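Local coordinates for protein farnesyl pyrophosphate synthase (Pseudomonas aeruginosa, PDB 3ZOU) that probably makes farnesyl diphosphate by condensing isopentenyl diphosphate with geranyl diphosphate, and is seen here with geranyl diphosphate and a small fragment bound, at residues E213-A218 with R289-R294; A206-Y211 with D282-L287; D223-V228 with E257-Y262. One frame throughout, in Å; residues are numbered along the deposited sequence.

Interaction 1: E213-A218 with R289-R294; sequences EAIGLA and RYIVER. With 6H6 (3-(2-oxo-1,3-benzoxazol-3(2H)-yl)propanoic acid), chain G.
I215 places CG1 between its backbone N and carbonyl carbon (chi1 60°), while I291 keeps CG1 anti to its own carbonyl carbon (chi1 -73°) and, with chi2 extended, carries CD1 to its partner. That methyl ends 3.8 Å from I215 CB, and the two side chains cross at about a right angle. The other branch of I291, CG2, reaches a turn further along and rests 3.8 Å from the carbonyl carbon C of A218. A218 suits this spot because its small methyl faces I291 and V292 together: A218 CB is 4.1 Å from V292 CG1 and equally far from I291 CG2. The segments 213-218 and 289-293 run nearly parallel, at 19°, where helix 202-227 meets the C-terminal helix 282-293 of the all-alpha prenyltransferase fold, while L266 and A270 of helix 256-273 pack on A218 and I215. Y290, beside I291, lays a ring face against 6H6. Past the helix end R294 folds back, its NE donating 2.8 Å to a lone pair of I291 O in the carbonyl plane, and its NH2 forms a salt bridge with D223. The side chains meet through carbon alone and no hydrogen bond crosses between the segments, implying cohesion by fit and water exclusion.

Interaction 2: A206-Y211 with D282-L287; sequences AALERY and DPLRQL
L208 makes the first touch, its CD2 methyl meeting L284 CD1 at 3.5 Å, with the two leucine side chains crossing at about a right angle. This joins helix 202-227 to the start of helix 282-293 in the all-helical isoprenoid synthase fold, where the two segments run roughly parallel. A leucine serves well at L208, since its forked end reaches across although its CB is not aimed at the other helix; L274 also packs on it. One turn later comes Y211, which points directly over. With CG anti to the backbone N (chi1 168°), its ring spans the distance between the helices, and a long, flat residue is apt where the segment axes lie 12.5 Å apart. L284 comes up under one face of the ring: its CB lies beneath Y211 CZ at 3.7 Å, and its CD2 beneath the side of Y211 CE1 at 3.8 Å. A270, A273 and L51 add to the surroundings of this buried tyrosine. Its hydroxyl donates to L284 O at 2.7 Å, approaching at a C=O...donor angle of 114° and tilted 25° from the carbonyl plane. L287, which also touches 6H6, lies against the phenol oxygen, with its CD2 3.6 Å from Y211 OH.

Interaction 3: D223-V228 with E257-Y262; sequences DDILDV and EAAKGY. With MG (magnesium ion), chain F.
I225 sends its side chain from helix 202-227 toward A259 and K260 of helix 256-273; the CG1 branch reaches both partners, and CG2 lies along K260. CB itself aims at the opposite helix, and both branches leave it toward that side. CG1 lies anti to the carbonyl carbon (chi1 -72°) and comes 4.1 Å from the methyl carbon A259 CB. CG2 takes the other direction and meets K260 CE at 3.9 Å. At the tip, CD1 settles on the helix backbone, 3.7 Å from K260 CA and 3.6 Å from A259 O, with K260 CG beside it. A beta-branched, flexible-ended isoleucine suits this place because it can touch main chain and side chain at once. Alanine at A259 lets that tip come down to the backbone, and the extended methylene chain of K260 gives an apolar flank, crossing I225 obliquely, while keeping its ammonium beyond the contact.

The helical segment 223-227 reads DDILD, the second aspartate-rich motif of the prenyl diphosphate synthases. Next to I225, D224 turns another way and binds a magnesium ion through OD1 alone, at 2.1 Å. Five waters fill the rest of the shell. Water 1 is the most distant ligand and also donates to D224 OD2 at 2.6 Å, an oxygen that accepts from Y250 N too. Adjacent residues thus split the work: I225 joins the helices by apolar fit, which demands no directional bond, whereas D224 holds the metal by a single carboxylate oxygen. The water-rich shell is consistent with a magnesium site whose remaining ligands could be exchanged, as when diphosphate oxygens join such ions in relatives.

Overall arrangement
Followed from the N terminus, helix 202-227 supplies the first half of all three contacts in order: 206-211, 213-218 and 223-228. The chain then passes through 229-247, which is not modelled, and helix 256-273 closes the shortest loop, interaction 3. Helix 282-293 comes last and closes interaction 2 before interaction 1; those two therefore cross, as two parallel helices require, and both enclose interaction 3. Interactions 1 and 2 merge where I215 packs on L287. R294, just beyond helix 282-293, reaches interaction 3 by packing on L226. Interactions 2 and 3 stay about 11 Å apart between nearest atoms. Helix 202-227 thus joins the helix carrying fragment-pocket residues L287 and Y290 to the D224 magnesium site.

Interaction 1: E213-A218 with R289-R294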
loop_
_atom_site.group_PDB
_atom_site.type_symbol
_atom_site.label_atom_id
_atom_site.label_comp_id
_atom_site.label_asym_id
_atom_site.label_seq_id
_atom_site.Cartn_x
_atom_site.Cartn_y
_atom_site.Cartn_z
ATOM N N GLU A 213 -10.761 20.712 -1.425
ATOM C CA GLU A 213 -10.366 21.262 -0.152
ATOM C C GLU A 213 -11.518 21.811 0.641
ATOM O O GLU A 213 -11.688 21.547 1.816
ATOM C CB GLU A 213 -9.306 22.370 -0.359
ATOM C CG GLU A 213 -7.980 21.897 -0.906
ATOM C CD GLU A 213 -7.023 22.997 -1.406
ATOM O OE1 GLU A 213 -7.459 24.114 -1.744
ATOM O OE2 GLU A 213 -5.816 22.697 -1.519
ATOM N N ALA A 214 -12.338 22.568 -0.073
ATOM C CA ALA A 214 -13.498 23.178 0.557
ATOM C C ALA A 214 -14.536 22.190 1.024
ATOM O O ALA A 214 -15.032 22.269 2.168
ATOM C CB ALA A 214 -14.061 24.252 -0.380
ATOM N N ILE A 215 -14.935 21.226 0.195
ATOM C CA ILE A 215 -15.909 20.284 0.655
ATOM C C ILE A 215 -15.415 19.371 1.748
ATOM O O ILE A 215 -16.186 18.942 2.589
ATOM C CB ILE A 215 -16.570 19.446 -0.447
ATOM C CG1 ILE A 215 -15.552 18.615 -1.237
ATOM C CG2 ILE A 215 -17.293 20.327 -1.415
ATOM C CD1 ILE A 215 -16.141 17.399 -1.856
ATOM N N GLY A 216 -14.107 19.040 1.674
ATOM C CA GLY A 216 -13.544 18.189 2.756
ATOM C C GLY A 216 -13.683 18.821 4.121
ATOM O O GLY A 216 -14.113 18.199 5.063
ATOM N N LEU A 217 -13.431 20.115 4.205
ATOM C CA LEU A 217 -13.605 20.815 5.436
ATOM C C LEU A 217 -15.073 21.017 5.767
ATOM O O LEU A 217 -15.518 20.885 6.910
ATOM C CB LEU A 217 -12.872 22.162 5.437
ATOM C CG LEU A 217 -11.377 22.182 5.622
ATOM C CD1 LEU A 217 -11.060 23.688 5.885
ATOM C CD2 LEU A 217 -10.941 21.354 6.823
ATOM N N ALA A 218 -15.862 21.356 4.739
ATOM C CA ALA A 218 -17.317 21.522 4.985
ATOM C C ALA A 218 -17.968 20.328 5.654
ATOM O O ALA A 218 -18.798 20.473 6.580
ATOM C CB ALA A 218 -18.005 21.872 3.680
ATOM N N ARG A 289 -23.679 21.467 -1.936
ATOM C CA ARG A 289 -24.863 21.908 -1.191
ATOM C C ARG A 289 -25.378 20.875 -0.247
ATOM O O ARG A 289 -25.771 21.174 0.913
ATOM C CB ARG A 289 -25.919 22.340 -2.211
ATOM C CG ARG A 289 -25.441 23.488 -3.073
ATOM C CD ARG A 289 -26.580 24.171 -3.834
ATOM N NE ARG A 289 -26.054 25.120 -4.778
ATOM C CZ ARG A 289 -25.928 24.883 -6.082
ATOM N NH1 ARG A 289 -26.252 23.709 -6.590
ATOM N NH2 ARG A 289 -25.449 25.825 -6.867
ATOM N N TYR A 290 -25.456 19.629 -0.673
ATOM C CA TYR A 290 -25.947 18.547 0.172
ATOM C C TYR A 290 -25.195 18.471 1.516
ATOM O O TYR A 290 -25.796 18.280 2.567
ATOM C CB TYR A 290 -25.807 17.202 -0.539
ATOM C CG TYR A 290 -26.040 16.043 0.366
ATOM C CD1 TYR A 290 -27.332 15.622 0.684
ATOM C CD2 TYR A 290 -24.948 15.342 0.908
ATOM C CE1 TYR A 290 -27.550 14.562 1.561
ATOM C CE2 TYR A 290 -25.167 14.318 1.793
ATOM C CZ TYR A 290 -26.477 13.953 2.119
ATOM O OH TYR A 290 -26.671 12.871 2.993
ATOM N N ILE A 291 -23.868 18.641 1.425
ATOM C CA ILE A 291 -23.022 18.464 2.599
ATOM C C ILE A 291 -23.416 19.428 3.736
ATOM O O ILE A 291 -23.508 19.024 4.889
ATOM C CB ILE A 291 -21.538 18.653 2.240
ATOM C CG1 ILE A 291 -21.016 17.458 1.442
ATOM C CG2 ILE A 291 -20.685 18.819 3.472
ATOM C CD1 ILE A 291 -19.767 17.754 0.696
ATOM N N VAL A 292 -23.747 20.651 3.378
ATOM C CA VAL A 292 -24.096 21.608 4.401
ATOM C C VAL A 292 -25.597 21.697 4.681
ATOM O O VAL A 292 -26.005 22.285 5.679
ATOM C CB VAL A 292 -23.506 23.002 4.104
ATOM C CG1 VAL A 292 -22.006 22.889 3.983
ATOM C CG2 VAL A 292 -24.106 23.673 2.843
ATOM N N GLU A 293 -26.422 21.139 3.796
ATOM C CA GLU A 293 -27.853 21.119 4.037
ATOM C C GLU A 293 -28.351 19.969 4.831
ATOM O O GLU A 293 -29.544 19.957 5.278
ATOM C CB GLU A 293 -28.624 21.213 2.706
ATOM C CG GLU A 293 -28.472 22.526 1.960
ATOM C CD GLU A 293 -29.192 22.544 0.626
ATOM O OE1 GLU A 293 -30.086 21.648 0.369
ATOM O OE2 GLU A 293 -28.833 23.382 -0.233
ATOM N N ARG A 294 -27.519 18.943 5.021
ATOM C CA ARG A 294 -27.989 17.798 5.780
ATOM C C ARG A 294 -28.326 18.160 7.247
ATOM O O ARG A 294 -27.712 19.005 7.888
ATOM C CB ARG A 294 -27.109 16.559 5.579
ATOM C CG ARG A 294 -25.730 16.676 6.112
ATOM C CD ARG A 294 -24.691 15.809 5.382
ATOM N NE ARG A 294 -23.414 16.385 5.803
ATOM C CZ ARG A 294 -22.713 15.940 6.823
ATOM N NH1 ARG A 294 -23.160 14.897 7.534
ATOM N NH2 ARG A 294 -21.608 16.591 7.205
HETATM O O 6H6 G . -29.330 8.290 2.617
HETATM N N1 6H6 G . -27.112 11.044 0.408
HETATM O O1 6H6 G . -28.833 11.995 -0.785
HETATM C C2 6H6 G . -27.621 11.788 -0.569
HETATM O O2 6H6 G . -26.603 12.286 -1.315
HETATM C C3 6H6 G . -25.456 11.865 -0.757
HETATM C C4 6H6 G . -24.152 12.118 -1.132
HETATM C C5 6H6 G . -23.163 11.517 -0.360
HETATM C C6 6H6 G . -23.493 10.716 0.729
HETATM C C7 6H6 G . -24.791 10.449 1.106
HETATM C C8 6H6 G . -25.779 11.056 0.345
HETATM C C9 6H6 G . -27.905 10.298 1.375
HETATM C C10 6H6 G . -28.280 9.007 0.612
HETATM C C11 6H6 G . -28.848 7.921 1.526
HETATM O OXT 6H6 G . -28.827 6.749 1.082
#

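Interaction 2: A206-Y211 with D282-L287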
loop_
_atom_site.group_PDB
_atom_site.type_symbol
_atom_site.label_atom_id
_atom_site.label_comp_id
_atom_site.label_asym_id
_atom_site.label_seq_id
_atom_site.Cartn_x
_atom_site.Cartn_y
_atom_site.Cartn_z
ATOM N N ALA A 206 -6.445 22.490 -10.748
ATOM C CA ALA A 206 -6.275 23.351 -9.635
ATOM C C ALA A 206 -7.652 23.741 -9.073
ATOM O O ALA A 206 -7.844 23.853 -7.858
ATOM C CB ALA A 206 -5.468 24.585 -10.036
ATOM N N ALA A 207 -8.584 24.069 -9.988
ATOM C CA ALA A 207 -9.921 24.401 -9.561
ATOM C C ALA A 207 -10.593 23.287 -8.832
ATOM O O ALA A 207 -11.236 23.490 -7.826
ATOM C CB ALA A 207 -10.758 24.802 -10.780
ATOM N N LEU A 208 -10.451 22.105 -9.375
ATOM C CA LEU A 208 -11.025 20.923 -8.733
ATOM C C LEU A 208 -10.384 20.631 -7.413
ATOM O O LEU A 208 -11.043 20.190 -6.449
ATOM C CB LEU A 208 -10.993 19.716 -9.712
ATOM C CG LEU A 208 -12.032 19.682 -10.823
ATOM C CD1 LEU A 208 -11.658 18.623 -11.822
ATOM C CD2 LEU A 208 -13.461 19.449 -10.325
ATOM N N GLU A 209 -9.076 20.924 -7.288
ATOM C CA GLU A 209 -8.418 20.858 -5.968
ATOM C C GLU A 209 -8.968 21.845 -4.919
ATOM O O GLU A 209 -9.230 21.460 -3.785
ATOM C CB GLU A 209 -6.905 20.976 -6.135
ATOM C CG GLU A 209 -6.195 20.952 -4.800
ATOM C CD GLU A 209 -4.691 21.090 -4.989
ATOM O OE1 GLU A 209 -4.036 20.088 -5.365
ATOM O OE2 GLU A 209 -4.187 22.211 -4.820
ATOM N N ARG A 210 -9.265 23.080 -5.352
ATOM C CA ARG A 210 -9.898 24.044 -4.484
ATOM C C ARG A 210 -11.280 23.546 -4.019
ATOM O O ARG A 210 -11.654 23.726 -2.841
ATOM C CB ARG A 210 -9.980 25.411 -5.169
ATOM C CG ARG A 210 -8.649 26.071 -5.281
ATOM C CD ARG A 210 -8.877 27.578 -5.590
ATOM N NE ARG A 210 -9.463 27.803 -6.866
ATOM C CZ ARG A 210 -8.815 27.718 -8.035
ATOM N NH1 ARG A 210 -7.521 27.398 -8.128
ATOM N NH2 ARG A 210 -9.468 27.940 -9.154
ATOM N N TYR A 211 -12.032 23.024 -4.975
ATOM C CA TYR A 211 -13.331 22.434 -4.663
ATOM C C TYR A 211 -13.185 21.416 -3.559
ATOM O O TYR A 211 -13.963 21.366 -2.616
ATOM C CB TYR A 211 -13.964 21.884 -5.971
ATOM C CG TYR A 211 -15.174 20.990 -5.715
ATOM C CD1 TYR A 211 -15.028 19.653 -5.444
ATOM C CD2 TYR A 211 -16.426 21.522 -5.630
ATOM C CE1 TYR A 211 -16.080 18.831 -5.167
ATOM C CE2 TYR A 211 -17.528 20.712 -5.326
ATOM C CZ TYR A 211 -17.366 19.362 -5.110
ATOM O OH TYR A 211 -18.425 18.566 -4.778
ATOM N N ASP A 282 -22.505 19.723 -12.507
ATOM C CA ASP A 282 -23.569 19.891 -11.561
ATOM C C ASP A 282 -23.557 18.883 -10.414
ATOM O O ASP A 282 -23.888 19.257 -9.286
ATOM C CB ASP A 282 -24.941 19.918 -12.271
ATOM C CG ASP A 282 -25.241 21.267 -12.879
ATOM O OD1 ASP A 282 -24.540 22.268 -12.642
ATOM O OD2 ASP A 282 -26.255 21.304 -13.628
ATOM N N PRO A 283 -23.204 17.612 -10.646
ATOM C CA PRO A 283 -23.189 16.679 -9.522
ATOM C C PRO A 283 -22.266 17.168 -8.395
ATOM O O PRO A 283 -22.621 17.027 -7.240
ATOM C CB PRO A 283 -22.696 15.404 -10.176
ATOM C CG PRO A 283 -23.352 15.442 -11.519
ATOM C CD PRO A 283 -23.189 16.849 -11.937
ATOM N N LEU A 284 -21.127 17.696 -8.781
ATOM C CA LEU A 284 -20.198 18.283 -7.786
ATOM C C LEU A 284 -20.799 19.449 -7.046
ATOM O O LEU A 284 -20.681 19.637 -5.833
ATOM C CB LEU A 284 -18.908 18.675 -8.441
ATOM C CG LEU A 284 -17.938 17.589 -8.945
ATOM C CD1 LEU A 284 -16.661 18.205 -9.470
ATOM C CD2 LEU A 284 -17.587 16.613 -7.844
ATOM N N ARG A 285 -21.479 20.298 -7.819
ATOM C CA ARG A 285 -22.145 21.422 -7.162
ATOM C C ARG A 285 -23.208 20.976 -6.162
ATOM O O ARG A 285 -23.364 21.509 -5.037
ATOM C CB ARG A 285 -22.770 22.356 -8.220
ATOM C CG ARG A 285 -21.764 22.994 -9.137
ATOM C CD ARG A 285 -22.449 23.794 -10.256
ATOM N NE ARG A 285 -21.472 24.494 -11.073
ATOM C CZ ARG A 285 -21.188 24.281 -12.341
ATOM N NH1 ARG A 285 -21.872 23.425 -13.068
ATOM N NH2 ARG A 285 -20.209 24.954 -12.882
ATOM N N GLN A 286 -24.030 20.024 -6.601
ATOM C CA GLN A 286 -25.091 19.473 -5.769
ATOM C C GLN A 286 -24.567 18.800 -4.487
ATOM O O GLN A 286 -25.178 18.866 -3.436
ATOM C CB GLN A 286 -25.974 18.513 -6.581
ATOM C CG GLN A 286 -26.803 19.230 -7.622
ATOM C CD GLN A 286 -27.737 18.258 -8.362
ATOM O OE1 GLN A 286 -28.225 17.275 -7.768
ATOM N NE2 GLN A 286 -28.043 18.562 -9.603
ATOM N N LEU A 287 -23.455 18.102 -4.629
ATOM C CA LEU A 287 -22.813 17.511 -3.471
ATOM C C LEU A 287 -22.369 18.572 -2.474
ATOM O O LEU A 287 -22.612 18.398 -1.309
ATOM C CB LEU A 287 -21.595 16.657 -3.910
ATOM C CG LEU A 287 -20.870 16.033 -2.712
ATOM C CD1 LEU A 287 -21.697 14.949 -2.070
ATOM C CD2 LEU A 287 -19.581 15.449 -3.275
#

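Interaction 3: D223-V228 with E257-Y262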
loop_
_atom_site.group_PDB
_atom_site.type_symbol
_atom_site.label_atom_id
_atom_site.label_comp_id
_atom_site.label_asym_id
_atom_site.label_seq_id
_atom_site.Cartn_x
_atom_site.Cartn_y
_atom_site.Cartn_z
ATOM N N ASP A 223 -20.500 18.084 10.277
ATOM C CA ASP A 223 -20.615 16.936 11.186
ATOM C C ASP A 223 -20.581 17.364 12.669
ATOM O O ASP A 223 -21.373 16.838 13.478
ATOM C CB ASP A 223 -19.461 15.959 11.005
ATOM C CG ASP A 223 -19.695 14.963 9.906
ATOM O OD1 ASP A 223 -20.728 15.052 9.193
ATOM O OD2 ASP A 223 -18.793 14.087 9.680
ATOM N N ASP A 224 -19.696 18.303 12.974
ATOM C CA ASP A 224 -19.536 18.853 14.311
ATOM C C ASP A 224 -20.832 19.564 14.694
ATOM O O ASP A 224 -21.315 19.435 15.841
ATOM C CB ASP A 224 -18.376 19.831 14.457
ATOM C CG ASP A 224 -16.996 19.147 14.501
ATOM O OD1 ASP A 224 -16.972 17.920 14.435
ATOM O OD2 ASP A 224 -16.016 19.903 14.619
ATOM N N ILE A 225 -21.413 20.311 13.756
ATOM C CA ILE A 225 -22.620 21.051 14.052
ATOM C C ILE A 225 -23.728 20.078 14.372
ATOM O O ILE A 225 -24.445 20.267 15.364
ATOM C CB ILE A 225 -23.009 21.966 12.897
ATOM C CG1 ILE A 225 -22.053 23.136 12.791
ATOM C CG2 ILE A 225 -24.489 22.420 13.036
ATOM C CD1 ILE A 225 -22.066 23.837 11.474
ATOM N N LEU A 226 -23.887 19.029 13.566
ATOM C CA LEU A 226 -24.937 18.061 13.762
ATOM C C LEU A 226 -24.785 17.275 15.075
ATOM O O LEU A 226 -25.778 16.900 15.701
ATOM C CB LEU A 226 -25.018 17.117 12.557
ATOM C CG LEU A 226 -25.524 17.762 11.277
ATOM C CD1 LEU A 226 -25.405 16.789 10.107
ATOM C CD2 LEU A 226 -26.952 18.286 11.439
ATOM N N ASP A 227 -23.544 16.994 15.462
ATOM C CA ASP A 227 -23.231 16.365 16.787
ATOM C C ASP A 227 -23.727 17.186 17.995
ATOM O O ASP A 227 -24.231 16.615 18.962
ATOM C CB ASP A 227 -21.739 16.161 16.938
ATOM C CG ASP A 227 -21.229 14.956 16.188
ATOM O OD1 ASP A 227 -22.041 14.198 15.611
ATOM O OD2 ASP A 227 -19.993 14.774 16.165
ATOM N N VAL A 228 -23.581 18.509 17.934
ATOM C CA VAL A 228 -24.237 19.417 18.901
ATOM C C VAL A 228 -25.756 19.307 18.793
ATOM O O VAL A 228 -26.363 19.870 17.879
ATOM C CB VAL A 228 -23.785 20.884 18.679
ATOM C CG1 VAL A 228 -24.460 21.851 19.656
ATOM C CG2 VAL A 228 -22.277 20.994 18.845
ATOM N N GLU A 257 -23.342 29.347 16.074
ATOM C CA GLU A 257 -23.899 30.029 14.961
ATOM C C GLU A 257 -22.806 30.458 13.982
ATOM O O GLU A 257 -22.949 30.409 12.731
ATOM C CB GLU A 257 -24.831 31.138 15.472
ATOM C CG GLU A 257 -25.696 31.662 14.378
ATOM C CD GLU A 257 -26.682 30.643 13.839
ATOM O OE1 GLU A 257 -27.377 29.980 14.625
ATOM O OE2 GLU A 257 -26.811 30.542 12.606
ATOM N N ALA A 258 -21.625 30.788 14.492
ATOM C CA ALA A 258 -20.533 31.165 13.635
ATOM C C ALA A 258 -19.992 29.918 12.796
ATOM O O ALA A 258 -19.450 30.079 11.721
ATOM C CB ALA A 258 -19.393 31.743 14.495
ATOM N N ALA A 259 -20.001 28.763 13.436
ATOM C CA ALA A 259 -19.643 27.464 12.765
ATOM C C ALA A 259 -20.632 27.257 11.572
ATOM O O ALA A 259 -20.229 26.810 10.486
ATOM C CB ALA A 259 -19.699 26.308 13.734
ATOM N N LYS A 260 -21.923 27.482 11.825
ATOM C CA LYS A 260 -22.947 27.309 10.737
ATOM C C LYS A 260 -22.635 28.239 9.547
ATOM O O LYS A 260 -22.706 27.865 8.370
ATOM C CB LYS A 260 -24.327 27.576 11.290
ATOM C CG LYS A 260 -24.789 26.516 12.235
ATOM C CD LYS A 260 -26.120 26.863 12.894
ATOM C CE LYS A 260 -26.637 25.648 13.579
ATOM N NZ LYS A 260 -27.983 25.760 14.208
ATOM N N GLY A 261 -22.217 29.472 9.854
ATOM C CA GLY A 261 -21.784 30.409 8.883
ATOM C C GLY A 261 -20.605 30.018 8.037
ATOM O O GLY A 261 -20.481 30.279 6.815
ATOM N N TYR A 262 -19.624 29.438 8.749
ATOM C CA TYR A 262 -18.443 28.961 8.104
ATOM C C TYR A 262 -18.738 27.784 7.152
ATOM O O TYR A 262 -18.164 27.738 6.112
ATOM C CB TYR A 262 -17.454 28.528 9.178
ATOM C CG TYR A 262 -16.066 28.112 8.685
ATOM C CD1 TYR A 262 -15.366 28.830 7.698
ATOM C CD2 TYR A 262 -15.458 26.989 9.245
ATOM C CE1 TYR A 262 -14.088 28.462 7.296
ATOM C CE2 TYR A 262 -14.176 26.623 8.841
ATOM C CZ TYR A 262 -13.522 27.343 7.865
ATOM O OH TYR A 262 -12.262 26.958 7.425
HETATM MG MG MG F . -15.278 16.631 14.231
HETATM O O HOH W 1 -13.814 18.595 14.201
HETATM O O HOH W 2 -16.691 14.954 13.796
HETATM O O HOH W 3 -15.440 17.124 12.304
HETATM O O HOH W 4 -15.527 16.316 16.347
HETATM O O HOH W 5 -13.923 15.292 13.962
#